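Local coordinates for transcriptional regulator (Pseudomonas aeruginosa, PDB 3E7Q), which probably binds operator DNA as a TetR-family transcriptional regulator, most likely acting as a repressor, at residues E64-V69 against L114-A119; G86-R91 against R146-E151; E136-L141 against S165-L170; G71-L76 against A102-P107; L24-R29 against R38-E43. All coordinates share one frame; numbering follows the deposited sequence.

Interaction 1. Residues E64-V69 against L114-A119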
# COMPACT_ATOMS: atom_id res chain seq x y z
N GLU B 64 -17.08 -11.17 1.53
CA GLU B 64 -17.37 -11.50 2.94
C GLU B 64 -16.13 -11.50 3.84
O GLU B 64 -16.17 -10.98 4.98
CB GLU B 64 -18.05 -12.85 3.10
CG GLU B 64 -19.58 -12.87 3.18
CD GLU B 64 -20.19 -11.98 4.29
OE1 GLU B 64 -20.44 -12.46 5.44
OE2 GLU B 64 -20.48 -10.80 3.96
N ALA B 65 -15.04 -12.11 3.38
CA ALA B 65 -13.75 -12.04 4.10
C ALA B 65 -13.23 -10.59 4.27
O ALA B 65 -12.71 -10.25 5.35
CB ALA B 65 -12.70 -12.89 3.43
N TYR B 66 -13.34 -9.79 3.21
CA TYR B 66 -12.93 -8.40 3.19
C TYR B 66 -13.73 -7.63 4.24
O TYR B 66 -13.16 -6.93 5.04
CB TYR B 66 -13.13 -7.77 1.78
CG TYR B 66 -12.42 -6.42 1.46
CD1 TYR B 66 -11.57 -5.79 2.36
CD2 TYR B 66 -12.57 -5.84 0.24
CE1 TYR B 66 -10.95 -4.60 2.05
CE2 TYR B 66 -11.94 -4.67 -0.10
CZ TYR B 66 -11.12 -4.05 0.80
OH TYR B 66 -10.51 -2.86 0.46
N LEU B 67 -15.04 -7.83 4.27
CA LEU B 67 -15.91 -7.20 5.25
C LEU B 67 -15.63 -7.56 6.70
O LEU B 67 -15.74 -6.70 7.59
CB LEU B 67 -17.38 -7.53 4.94
CG LEU B 67 -18.11 -6.47 4.12
CD1 LEU B 67 -19.42 -7.00 3.53
CD2 LEU B 67 -18.34 -5.15 4.97
N ALA B 68 -15.36 -8.85 6.94
CA ALA B 68 -14.95 -9.35 8.24
C ALA B 68 -13.64 -8.68 8.65
O ALA B 68 -13.54 -8.22 9.76
CB ALA B 68 -14.80 -10.87 8.23
N VAL B 69 -12.67 -8.59 7.76
CA VAL B 69 -11.33 -8.15 8.15
C VAL B 69 -11.38 -6.63 8.51
O VAL B 69 -10.93 -6.23 9.63
CB VAL B 69 -10.29 -8.47 7.07
CG1 VAL B 69 -9.07 -7.67 7.24
CG2 VAL B 69 -9.91 -9.94 7.09
N LEU B 114 -3.36 -7.33 0.28
CA LEU B 114 -2.83 -7.20 -1.04
C LEU B 114 -3.75 -7.86 -2.11
O LEU B 114 -3.99 -7.32 -3.17
CB LEU B 114 -1.41 -7.74 -1.08
CG LEU B 114 -0.29 -6.96 -0.38
CD1 LEU B 114 0.95 -7.81 -0.53
CD2 LEU B 114 -0.06 -5.63 -0.98
N ALA B 115 -4.33 -8.99 -1.74
CA ALA B 115 -5.25 -9.72 -2.58
C ALA B 115 -6.59 -8.95 -2.72
O ALA B 115 -7.14 -8.90 -3.82
CB ALA B 115 -5.46 -11.17 -2.02
N PHE B 116 -7.09 -8.37 -1.62
CA PHE B 116 -8.33 -7.53 -1.68
C PHE B 116 -8.19 -6.30 -2.59
O PHE B 116 -9.05 -5.96 -3.40
CB PHE B 116 -8.71 -7.02 -0.29
CG PHE B 116 -9.04 -8.11 0.74
CD1 PHE B 116 -9.76 -9.23 0.42
CD2 PHE B 116 -8.69 -7.91 2.07
CE1 PHE B 116 -10.10 -10.18 1.36
CE2 PHE B 116 -9.00 -8.84 3.02
CZ PHE B 116 -9.72 -10.01 2.65
N TRP B 117 -7.09 -5.61 -2.41
CA TRP B 117 -6.79 -4.44 -3.19
C TRP B 117 -6.62 -4.72 -4.67
O TRP B 117 -6.88 -3.86 -5.48
CB TRP B 117 -5.52 -3.86 -2.64
CG TRP B 117 -5.67 -3.24 -1.34
CD1 TRP B 117 -6.83 -2.78 -0.78
CD2 TRP B 117 -4.64 -2.95 -0.40
NE1 TRP B 117 -6.56 -2.21 0.41
CE2 TRP B 117 -5.23 -2.26 0.66
CE3 TRP B 117 -3.26 -3.15 -0.39
CZ2 TRP B 117 -4.51 -1.83 1.78
CZ3 TRP B 117 -2.54 -2.75 0.69
CH2 TRP B 117 -3.16 -2.07 1.76
N GLY B 118 -6.17 -5.92 -5.04
CA GLY B 118 -6.08 -6.28 -6.45
C GLY B 118 -7.45 -6.58 -7.03
O GLY B 118 -7.68 -6.33 -8.20
N ALA B 119 -8.34 -7.13 -6.22
CA ALA B 119 -9.71 -7.39 -6.62
C ALA B 119 -10.56 -6.09 -6.71
O ALA B 119 -11.63 -6.14 -7.29
CB ALA B 119 -10.32 -8.36 -5.68
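An aromatic helix-to-helix contact, buried at the junction between the DNA-binding head and the ligand-domain body of a TetR-family fold, joins helix 58-82, the long connecting helix of the family, to helix 110-120. The short segments cross steeply, at -124°, with axes 10.9 Å apart, and two rings fill the gap. Tyr-66 and Phe-116 form an offset stack: the planes lie only 11° from parallel, the centroids 4.5 Å apart, and the two side chains run past each other in opposite directions. Each ring therefore reaches back over the other's stem. Phe-116 CB sits almost squarely over the Tyr-66 ring centre, 3.8 Å from the centroid, while Tyr-66 CA lies over the face of the Phe-116 ring, 3.9 Å from its centroid, so a CH-pi contact backs the stack from both ends. The torsions set this up, with Tyr-66 CG anti to its backbone N (chi1 -164°) and Phe-116 CG anti to its carbonyl carbon. Ala-65 and Val-69 meet the far end of the Phe-116 ring obliquely, and Leu-24 and Leu-27 of helix 12-34 pack on that ring too, tying the head to the body. The Tyr-66 hydroxyl is satisfied by a hydrogen bond with His-130 ND1; it also lies at the edge of the Trp-117 indole, near its plane, with Tyr-66 OH 3.9 Å from Trp-117 CD1.

Interaction 2. Residues G86-R91 against R146-E151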
# COMPACT_ATOMS: atom_id res chain seq x y z
N GLY B 86 -10.83 11.92 27.31
CA GLY B 86 -11.82 12.53 26.44
C GLY B 86 -11.31 13.42 25.32
O GLY B 86 -12.05 13.62 24.33
N GLY B 87 -10.09 13.96 25.48
CA GLY B 87 -9.58 15.02 24.58
C GLY B 87 -9.08 14.55 23.22
O GLY B 87 -8.79 13.39 23.02
N ALA B 88 -8.90 15.47 22.27
CA ALA B 88 -8.61 15.05 20.86
C ALA B 88 -7.25 14.32 20.70
O ALA B 88 -7.19 13.27 20.03
CB ALA B 88 -8.75 16.22 19.90
N ARG B 89 -6.19 14.83 21.37
CA ARG B 89 -4.83 14.26 21.26
C ARG B 89 -4.71 12.92 21.99
O ARG B 89 -4.13 11.98 21.44
CB ARG B 89 -3.73 15.27 21.69
CG ARG B 89 -3.63 16.39 20.68
CD ARG B 89 -2.26 16.80 20.17
NE ARG B 89 -1.31 15.73 19.77
CZ ARG B 89 -0.10 16.00 19.27
NH1 ARG B 89 0.25 17.23 19.03
NH2 ARG B 89 0.74 15.03 18.97
N PRO B 90 -5.30 12.80 23.19
CA PRO B 90 -5.28 11.48 23.82
C PRO B 90 -6.00 10.36 23.00
O PRO B 90 -5.49 9.25 22.92
CB PRO B 90 -5.92 11.72 25.18
CG PRO B 90 -5.74 13.15 25.46
CD PRO B 90 -5.92 13.78 24.07
N ARG B 91 -7.14 10.71 22.38
CA ARG B 91 -7.88 9.84 21.44
C ARG B 91 -7.08 9.50 20.17
O ARG B 91 -7.04 8.33 19.75
CB ARG B 91 -9.21 10.49 21.02
CG ARG B 91 -10.20 10.77 22.12
CD ARG B 91 -11.56 11.26 21.60
NE ARG B 91 -12.59 10.84 22.54
CZ ARG B 91 -13.78 11.45 22.73
NH1 ARG B 91 -14.13 12.52 22.00
NH2 ARG B 91 -14.64 11.01 23.66
N ARG B 146 -11.74 17.17 13.88
CA ARG B 146 -12.65 18.27 14.17
C ARG B 146 -12.67 18.68 15.60
O ARG B 146 -12.74 19.86 15.86
CB ARG B 146 -14.06 17.91 13.81
CG ARG B 146 -14.20 17.92 12.34
CD ARG B 146 -15.62 17.92 11.93
NE ARG B 146 -15.61 18.12 10.51
CZ ARG B 146 -16.46 17.57 9.68
NH1 ARG B 146 -17.41 16.78 10.16
NH2 ARG B 146 -16.32 17.80 8.37
N GLN B 147 -12.66 17.72 16.50
CA GLN B 147 -12.46 18.00 17.93
C GLN B 147 -11.16 18.76 18.14
O GLN B 147 -11.15 19.81 18.76
CB GLN B 147 -12.44 16.67 18.70
CG GLN B 147 -12.81 16.80 20.11
CD GLN B 147 -12.53 15.56 20.95
OE1 GLN B 147 -12.20 14.50 20.44
NE2 GLN B 147 -12.70 15.70 22.22
N LEU B 148 -10.08 18.26 17.56
CA LEU B 148 -8.79 18.95 17.57
C LEU B 148 -8.84 20.39 17.10
O LEU B 148 -8.27 21.27 17.77
CB LEU B 148 -7.73 18.21 16.76
CG LEU B 148 -6.25 18.56 16.97
CD1 LEU B 148 -5.79 18.27 18.41
CD2 LEU B 148 -5.40 17.74 16.00
N ALA B 149 -9.49 20.60 15.97
CA ALA B 149 -9.68 21.91 15.39
C ALA B 149 -10.48 22.87 16.30
O ALA B 149 -10.12 24.05 16.44
CB ALA B 149 -10.37 21.77 14.02
N GLU B 150 -11.55 22.36 16.90
CA GLU B 150 -12.35 23.10 17.89
C GLU B 150 -11.51 23.48 19.15
O GLU B 150 -11.49 24.62 19.56
CB GLU B 150 -13.62 22.32 18.27
CG GLU B 150 -14.38 22.94 19.53
CD GLU B 150 -15.16 24.26 19.25
OE1 GLU B 150 -15.41 24.58 18.06
OE2 GLU B 150 -15.53 24.98 20.24
N GLU B 151 -10.79 22.52 19.72
CA GLU B 151 -9.81 22.79 20.81
C GLU B 151 -8.82 23.92 20.43
O GLU B 151 -8.42 24.75 21.27
CB GLU B 151 -9.05 21.51 21.15
CG GLU B 151 -9.89 20.42 21.84
CD GLU B 151 -9.09 19.15 22.14
OE1 GLU B 151 -7.83 19.14 22.05
OE2 GLU B 151 -9.71 18.16 22.52
O HOH W 1 -6.33 17.40 22.94
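The carboxamide of Gln-147 is used at both ends. Gln-147 NE2 donates to Gly-86 O at 3.0 Å, nearly straight at 168°, in the carbonyl plane and on a lone pair, while Gln-147 OE1 accepts from Arg-91 NH1 at 3.2 Å. The second is less well aimed: the donor stands above the carbonyl plane, though the oxygen stays close to the guanidinium plane. One helical turn on, Glu-151 OE2 takes the Ala-88 N-H on its syn lone pair, at 2.8 Å from Ala-88 N. Glu-151 OE1 accepts from water 1, which accepts from Arg-89 N, so the carboxylate binds the first turn of helix 88-99 directly and through water. Gly-87 is the N-cap residue, and a negative charge at this end should suit the helix dipole. Between the polar groups the Ala-88 methyl is pressed against helix 124-152, with CB 3.4 Å from Leu-148 N. Both helices belong to the all-helical C-terminal domain of the TetR fold. Leu-148 CD1 lies against Arg-89 CG at 3.7 Å and packs on Val-197 of helix 186-204. Arg-89 bends at chi2 and chi3, and its guanidinium makes salt bridges to Glu-194, Asp-198 and Glu-201 of that helix.

Interaction 3. Residues E136-L141 against S165-L170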
# COMPACT_ATOMS: atom_id res chain seq x y z
N GLU B 136 -15.52 4.84 6.30
CA GLU B 136 -15.78 4.74 7.73
C GLU B 136 -14.51 5.00 8.53
O GLU B 136 -14.57 5.60 9.58
CB GLU B 136 -16.34 3.36 8.07
CG GLU B 136 -17.69 3.12 7.46
CD GLU B 136 -18.77 4.17 7.84
OE1 GLU B 136 -18.80 4.65 9.01
OE2 GLU B 136 -19.59 4.52 6.94
N TYR B 137 -13.38 4.52 8.03
CA TYR B 137 -12.09 4.73 8.63
C TYR B 137 -11.76 6.24 8.71
O TYR B 137 -11.44 6.82 9.80
CB TYR B 137 -11.05 3.92 7.84
CG TYR B 137 -9.63 3.99 8.37
CD1 TYR B 137 -9.19 3.11 9.35
CD2 TYR B 137 -8.75 4.92 7.88
CE1 TYR B 137 -7.91 3.16 9.81
CE2 TYR B 137 -7.46 5.03 8.37
CZ TYR B 137 -7.04 4.15 9.34
OH TYR B 137 -5.76 4.22 9.77
N ARG B 138 -11.89 6.89 7.57
CA ARG B 138 -11.73 8.37 7.50
C ARG B 138 -12.76 9.16 8.34
O ARG B 138 -12.39 10.18 8.90
CB ARG B 138 -11.75 8.87 6.04
CG ARG B 138 -10.47 8.57 5.27
CD ARG B 138 -10.49 9.12 3.88
NE ARG B 138 -11.54 8.45 3.08
CZ ARG B 138 -12.51 9.06 2.40
NH1 ARG B 138 -12.60 10.37 2.34
NH2 ARG B 138 -13.39 8.34 1.76
N ALA B 139 -14.03 8.76 8.36
CA ALA B 139 -15.07 9.43 9.15
C ALA B 139 -14.63 9.42 10.62
O ALA B 139 -14.79 10.43 11.30
CB ALA B 139 -16.45 8.73 9.01
N LEU B 140 -14.07 8.30 11.10
CA LEU B 140 -13.58 8.24 12.49
C LEU B 140 -12.51 9.28 12.77
O LEU B 140 -12.49 9.92 13.85
CB LEU B 140 -12.95 6.89 12.74
CG LEU B 140 -13.04 6.18 14.07
CD1 LEU B 140 -14.54 6.01 14.51
CD2 LEU B 140 -12.39 4.85 13.88
N LEU B 141 -11.58 9.40 11.82
CA LEU B 141 -10.48 10.34 11.94
C LEU B 141 -10.96 11.78 11.71
O LEU B 141 -10.43 12.67 12.35
CB LEU B 141 -9.30 9.98 11.03
CG LEU B 141 -8.44 8.79 11.43
CD1 LEU B 141 -7.59 8.35 10.26
CD2 LEU B 141 -7.59 9.13 12.69
N SER B 165 -4.99 12.71 4.62
CA SER B 165 -3.54 12.79 4.81
C SER B 165 -3.07 11.82 5.88
O SER B 165 -2.09 11.07 5.73
CB SER B 165 -3.16 14.22 5.18
OG SER B 165 -1.76 14.37 5.37
N LEU B 166 -3.72 11.91 7.03
CA LEU B 166 -3.41 11.04 8.12
C LEU B 166 -3.66 9.51 7.80
O LEU B 166 -2.83 8.68 8.17
CB LEU B 166 -4.17 11.50 9.39
CG LEU B 166 -3.80 10.75 10.68
CD1 LEU B 166 -2.24 10.82 10.97
CD2 LEU B 166 -4.65 11.24 11.87
N SER B 167 -4.78 9.16 7.18
CA SER B 167 -5.01 7.79 6.70
C SER B 167 -3.92 7.32 5.73
O SER B 167 -3.45 6.21 5.84
CB SER B 167 -6.36 7.65 5.99
OG SER B 167 -7.37 8.08 6.87
N ALA B 168 -3.56 8.17 4.80
CA ALA B 168 -2.48 7.88 3.89
C ALA B 168 -1.16 7.56 4.62
O ALA B 168 -0.51 6.58 4.30
CB ALA B 168 -2.34 9.02 2.86
N LEU B 169 -0.81 8.35 5.63
CA LEU B 169 0.41 8.15 6.41
C LEU B 169 0.41 6.82 7.15
O LEU B 169 1.40 6.09 7.11
CB LEU B 169 0.63 9.26 7.41
CG LEU B 169 1.86 9.23 8.36
CD1 LEU B 169 3.15 9.18 7.55
CD2 LEU B 169 1.86 10.42 9.34
N LEU B 170 -0.71 6.52 7.81
CA LEU B 170 -0.95 5.25 8.51
C LEU B 170 -0.87 4.06 7.62
O LEU B 170 -0.15 3.12 7.93
CB LEU B 170 -2.32 5.26 9.24
CG LEU B 170 -2.22 6.08 10.51
CD1 LEU B 170 -3.57 6.72 10.91
CD2 LEU B 170 -1.67 5.16 11.57
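Two helices of the C-terminal domain of the TetR fold cross here, helix 124-152 over helix 159-179, the latter lying along the second subunit. The crossing is steep, 118° between the short segments, with axes 10.2 Å apart and the CA atoms nearest at Arg-138 and Ser-167. Ser-167 is the small residue at the centre of the contact. Its OG, anti to the carbonyl carbon (chi1 -56°), folds back along its own helix and is satisfied by a hydrogen bond with Ala-163 O, so toward helix 124-152 it acts as a packing atom. Three side chains close around it: the Tyr-137 ring, which brings its CE2 edge to 3.4 Å from Ser-167 OG, the Arg-138 aliphatic chain through CG at 3.5 Å from Ser-167 OG, and the Leu-141 methyl CD1. Tyr-137, with CG anti to its backbone N (chi1 -178°), reaches across the gap, and Ser-167 CB lies in the plane of its ring at the edge, so the ring is wedged edge-on against the serine. On one flank Leu-141 CD2 meets Leu-166 CD2 at 3.7 Å, the side chains crossing at about a right angle. Phe-95 of helix 88-99 packs on both Leu-141 and Leu-170, while Leu-77 of helix 58-82 touches Tyr-137. Beyond this layer, Ala-168 and Leu-169 pack against Leu-173 and Ser-165 of the second subunit. At the tip of the tyrosine, Tyr-137 OH rests against the Leu-170 side chain, 3.5 Å from Leu-170 CD1 and 3.6 Å from Leu-170 CB.

Interaction 4. Residues G71-L76 against A102-P107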
# COMPACT_ATOMS: atom_id res chain seq x y z
N GLY B 71 -14.11 -4.93 9.24
CA GLY B 71 -14.97 -4.80 10.42
C GLY B 71 -14.21 -4.89 11.72
O GLY B 71 -14.43 -4.11 12.66
N ARG B 72 -13.29 -5.86 11.76
CA ARG B 72 -12.51 -6.15 12.94
C ARG B 72 -11.55 -5.02 13.25
O ARG B 72 -11.45 -4.61 14.41
CB ARG B 72 -11.72 -7.46 12.74
CG ARG B 72 -10.71 -7.67 13.81
CD ARG B 72 -9.94 -8.95 13.67
NE ARG B 72 -8.81 -8.90 14.59
CZ ARG B 72 -7.66 -8.22 14.39
NH1 ARG B 72 -7.48 -7.54 13.26
NH2 ARG B 72 -6.69 -8.22 15.33
N VAL B 73 -10.81 -4.57 12.24
CA VAL B 73 -9.93 -3.39 12.37
C VAL B 73 -10.69 -2.17 12.95
O VAL B 73 -10.26 -1.56 13.94
CB VAL B 73 -9.29 -2.96 11.03
CG1 VAL B 73 -8.70 -1.47 11.12
CG2 VAL B 73 -8.25 -3.94 10.59
N MET B 74 -11.83 -1.85 12.34
CA MET B 74 -12.68 -0.77 12.83
C MET B 74 -13.20 -0.91 14.23
O MET B 74 -13.34 0.10 14.92
CB MET B 74 -13.88 -0.58 11.92
CG MET B 74 -13.49 0.07 10.62
SD MET B 74 -12.78 1.74 10.74
CE MET B 74 -14.12 2.55 11.63
N ARG B 75 -13.55 -2.13 14.64
CA ARG B 75 -13.95 -2.37 16.01
C ARG B 75 -12.84 -2.03 16.96
O ARG B 75 -13.06 -1.42 18.01
CB ARG B 75 -14.35 -3.80 16.27
CG ARG B 75 -15.82 -4.07 16.05
CD ARG B 75 -16.23 -5.42 16.70
NE ARG B 75 -15.53 -6.59 16.14
CZ ARG B 75 -15.74 -7.12 14.92
NH1 ARG B 75 -16.59 -6.55 14.04
NH2 ARG B 75 -15.04 -8.19 14.52
N LEU B 76 -11.64 -2.45 16.60
CA LEU B 76 -10.53 -2.26 17.49
C LEU B 76 -10.17 -0.77 17.52
O LEU B 76 -9.86 -0.25 18.57
CB LEU B 76 -9.34 -3.10 17.06
CG LEU B 76 -9.46 -4.61 17.25
CD1 LEU B 76 -8.15 -5.23 16.78
CD2 LEU B 76 -9.82 -5.01 18.73
N ALA B 102 0.48 -5.21 18.05
CA ALA B 102 0.63 -6.52 17.40
C ALA B 102 -0.65 -7.01 16.69
O ALA B 102 -0.59 -7.66 15.67
CB ALA B 102 1.06 -7.53 18.44
N GLU B 103 -1.81 -6.65 17.22
CA GLU B 103 -3.10 -7.01 16.64
C GLU B 103 -3.26 -6.41 15.22
O GLU B 103 -3.39 -7.14 14.22
CB GLU B 103 -4.22 -6.57 17.59
CG GLU B 103 -4.27 -7.34 18.95
CD GLU B 103 -3.15 -6.95 19.97
OE1 GLU B 103 -2.73 -5.77 19.97
OE2 GLU B 103 -2.69 -7.83 20.77
N LEU B 104 -3.17 -5.09 15.10
CA LEU B 104 -3.30 -4.44 13.79
C LEU B 104 -1.98 -4.42 12.99
O LEU B 104 -2.00 -4.21 11.76
CB LEU B 104 -3.89 -3.03 13.94
CG LEU B 104 -5.31 -3.10 14.51
CD1 LEU B 104 -5.87 -1.73 14.79
CD2 LEU B 104 -6.28 -3.94 13.63
N LEU B 105 -0.85 -4.65 13.66
CA LEU B 105 0.43 -4.65 12.92
C LEU B 105 0.86 -6.06 12.52
O LEU B 105 1.94 -6.24 11.97
CB LEU B 105 1.51 -3.86 13.69
CG LEU B 105 2.62 -3.22 12.84
CD1 LEU B 105 2.10 -2.15 11.83
CD2 LEU B 105 3.74 -2.65 13.70
N ASP B 106 -0.01 -7.05 12.74
CA ASP B 106 0.26 -8.45 12.37
C ASP B 106 0.60 -8.60 10.88
O ASP B 106 -0.28 -8.46 10.00
CB ASP B 106 -0.95 -9.35 12.71
CG ASP B 106 -0.75 -10.84 12.28
OD1 ASP B 106 0.42 -11.33 12.21
OD2 ASP B 106 -1.79 -11.52 12.04
N PRO B 107 1.87 -8.94 10.59
CA PRO B 107 2.26 -9.01 9.19
C PRO B 107 1.62 -10.19 8.46
O PRO B 107 1.69 -10.26 7.24
CB PRO B 107 3.78 -9.21 9.28
CG PRO B 107 3.97 -10.00 10.57
CD PRO B 107 2.97 -9.33 11.50
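Segment 71-76 is regular helix, whereas segment 102-107 starts as a weakly bonded helical turn and opens after Leu-105 into an extended Asp-106; the segments come nearest, CA to CA, at Val-73 and Leu-104, whose CA atoms are 6.9 Å apart. Leu-104 does most of the touching, and it does so with a single methyl. Its CG stands anti to the carbonyl carbon (chi1 -63°), and chi2 of 175° sets CD1 anti to CA and leaves CD2, the other branch, facing helix 58-82. There Val-73 CG2 meets Leu-104 CD2 at 3.6 Å, the side chains crossing obliquely. Leu-76 runs past Leu-104 in the opposite direction, and its CD1 ends 3.9 Å from Leu-104 CD2. The leucine methyl thus lies against Val-73 and Leu-76 of the long helix that links the DNA-binding and ligand-binding domains in TetR-family proteins, and the short turn 102-105 lies against the side of that helix at the surface. Arg-72 closes the third side. It is extended from CG to NE, with CG anti to its backbone N (chi1 169°), and passes alongside Leu-104, bringing NH1 to 3.8 Å from Leu-104 CD2. Leu-76 CD1 sits over one face of the Arg-72 guanidinium, offset toward its rim and 3.6 Å above the plane. Glu-103 O lies at the guanidinium edge, 3.6 Å from Arg-72 NH2. The Glu-103 carboxylate bends away at chi2, leaving its OE1 6.6 Å from Arg-72 NH2. Leu-104 O is hydrogen-bonded to Trp-174 NE1 of helix 159-179.

Interaction 5. Residues L24-R29 against R38-E43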
# COMPACT_ATOMS: atom_id res chain seq x y z
N LEU B 24 -9.33 -16.53 3.47
CA LEU B 24 -8.09 -15.79 3.71
C LEU B 24 -6.81 -16.62 3.44
O LEU B 24 -5.80 -16.07 2.99
CB LEU B 24 -8.05 -15.19 5.11
CG LEU B 24 -9.15 -14.16 5.44
CD1 LEU B 24 -9.23 -14.02 6.95
CD2 LEU B 24 -8.90 -12.82 4.69
N ALA B 25 -6.87 -17.92 3.73
CA ALA B 25 -5.74 -18.86 3.58
C ALA B 25 -5.53 -19.17 2.14
O ALA B 25 -4.40 -19.20 1.66
CB ALA B 25 -5.97 -20.22 4.40
N CYS B 26 -6.63 -19.39 1.44
CA CYS B 26 -6.56 -19.51 -0.00
C CYS B 26 -6.01 -18.27 -0.73
O CYS B 26 -5.24 -18.43 -1.70
CB CYS B 26 -7.91 -19.87 -0.55
SG CYS B 26 -7.89 -19.98 -2.31
N LEU B 27 -6.40 -17.06 -0.30
CA LEU B 27 -5.89 -15.85 -0.89
C LEU B 27 -4.38 -15.68 -0.67
O LEU B 27 -3.66 -15.21 -1.57
CB LEU B 27 -6.60 -14.62 -0.30
CG LEU B 27 -8.06 -14.37 -0.65
CD1 LEU B 27 -8.56 -13.27 0.25
CD2 LEU B 27 -8.31 -14.07 -2.15
N LYS B 28 -3.93 -16.03 0.54
CA LYS B 28 -2.52 -15.98 0.92
C LYS B 28 -1.70 -16.97 0.13
O LYS B 28 -0.54 -16.68 -0.10
CB LYS B 28 -2.33 -16.19 2.44
CG LYS B 28 -0.86 -16.49 2.91
CD LYS B 28 -0.57 -16.01 4.34
CE LYS B 28 0.81 -16.56 4.84
NZ LYS B 28 1.33 -15.89 6.10
N ARG B 29 -2.30 -18.07 -0.33
CA ARG B 29 -1.57 -19.11 -1.09
C ARG B 29 -1.69 -19.03 -2.62
O ARG B 29 -0.77 -19.43 -3.34
CB ARG B 29 -2.06 -20.50 -0.63
CG ARG B 29 -1.72 -21.67 -1.54
CD ARG B 29 -2.43 -22.88 -1.07
NE ARG B 29 -1.99 -23.26 0.27
CZ ARG B 29 -1.18 -24.28 0.56
NH1 ARG B 29 -0.69 -25.08 -0.40
NH2 ARG B 29 -0.85 -24.52 1.84
N ARG B 38 -13.41 -24.07 -5.04
CA ARG B 38 -12.74 -25.36 -4.84
C ARG B 38 -11.48 -25.21 -3.97
O ARG B 38 -11.34 -25.88 -2.95
CB ARG B 38 -12.43 -26.08 -6.20
CG ARG B 38 -13.64 -26.85 -6.89
CD ARG B 38 -13.31 -28.11 -7.78
NE ARG B 38 -13.93 -29.34 -7.19
CZ ARG B 38 -13.28 -30.36 -6.61
NH1 ARG B 38 -11.95 -30.40 -6.58
NH2 ARG B 38 -13.96 -31.38 -6.06
N LYS B 39 -10.57 -24.32 -4.34
CA LYS B 39 -9.38 -24.07 -3.54
C LYS B 39 -9.66 -23.48 -2.12
O LYS B 39 -8.82 -23.63 -1.21
CB LYS B 39 -8.39 -23.20 -4.29
CG LYS B 39 -7.75 -23.88 -5.49
CD LYS B 39 -6.94 -22.86 -6.30
CE LYS B 39 -5.95 -23.51 -7.28
NZ LYS B 39 -5.22 -22.49 -8.15
N ILE B 40 -10.84 -22.85 -1.95
CA ILE B 40 -11.29 -22.33 -0.66
C ILE B 40 -11.70 -23.51 0.22
O ILE B 40 -11.28 -23.62 1.37
CB ILE B 40 -12.47 -21.28 -0.81
CG1 ILE B 40 -11.93 -19.94 -1.32
CG2 ILE B 40 -13.19 -21.04 0.52
CD1 ILE B 40 -12.97 -19.01 -1.90
N CYS B 41 -12.51 -24.39 -0.36
CA CYS B 41 -12.90 -25.66 0.30
C CYS B 41 -11.69 -26.53 0.69
O CYS B 41 -11.70 -27.19 1.73
CB CYS B 41 -13.89 -26.44 -0.60
SG CYS B 41 -15.47 -25.52 -0.74
N ALA B 42 -10.63 -26.46 -0.13
CA ALA B 42 -9.36 -27.17 0.14
C ALA B 42 -8.72 -26.68 1.45
O ALA B 42 -8.13 -27.49 2.17
CB ALA B 42 -8.37 -27.05 -1.02
N GLU B 43 -8.87 -25.39 1.75
CA GLU B 43 -8.39 -24.82 3.01
C GLU B 43 -9.33 -25.19 4.13
O GLU B 43 -8.87 -25.64 5.16
CB GLU B 43 -8.19 -23.32 2.91
CG GLU B 43 -7.19 -22.88 1.79
CD GLU B 43 -5.74 -23.41 1.98
OE1 GLU B 43 -5.31 -23.62 3.15
OE2 GLU B 43 -5.02 -23.59 0.96
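Glu-43 OE2 is the best-held polar atom, and across this contact it has one charged partner: Arg-29 NE, 3.1 Å away in a salt bridge. The grip is electrostatic, since the oxygen lies well out of the guanidinium plane and no N-H points at it; guanidinium and carboxylate are turned 35° from one another. Arg-29 leaves its helix with CG anti to the backbone N (chi1 164°) and bends at chi3. Glu-43 CG, anti to its carbonyl carbon, lies against the facing backbone, 3.6 Å from Cys-26 N; the bend at chi2 then turns the carboxylate toward Arg-29. The other carboxylate oxygen, Glu-43 OE1, rests on the Ala-25 methyl at 3.7 Å from Ala-25 CB. Next to the charged pair, Cys-26 makes the apolar part of the contact. Its SG, anti to the backbone N, reaches Lys-39 CB at 3.8 Å, and Cys-26 CB touches Ile-40 CG1 at 4.1 Å. The Lys-39 chain extends onward from there to hydrogen-bond Gly-34 O through NZ. The short segments cross at 113° with axes 8.5 Å apart, a close approach consistent with the small side chains of Ala-25 and Cys-26. Segment 38-43 lies in the first helix of the predicted helix-turn-helix, helix 37-44. Helix 12-34 packs across it here, Leu-61 of helix 58-82 covers Ile-40, and Val-48 and Ile-51 of helix 48-54 lie against Cys-41.

In the fold
Along the chain interaction 5 closes first, then interaction 1 opens, and interaction 4 falls within its span; interaction 3 comes later, and interaction 2 alternates with interactions 1, 3 and 4. Helix 58-82 carries both interaction 1 and interaction 4, whose centres are 14 Å apart, and helix 124-152 carries interactions 2 and 3, 15 Å apart. Packing links the head to the body: Leu-24 and Leu-27 of interaction 5 touch Phe-116 of interaction 1. Farther along helix 58-82, Met-74 touches Tyr-137 and Leu-140 of interaction 3. Interactions 2 and 5, with centres 43 Å apart, lie on opposite sides of the chain's centre, consistent with the helices relaying changes between body and DNA-binding head.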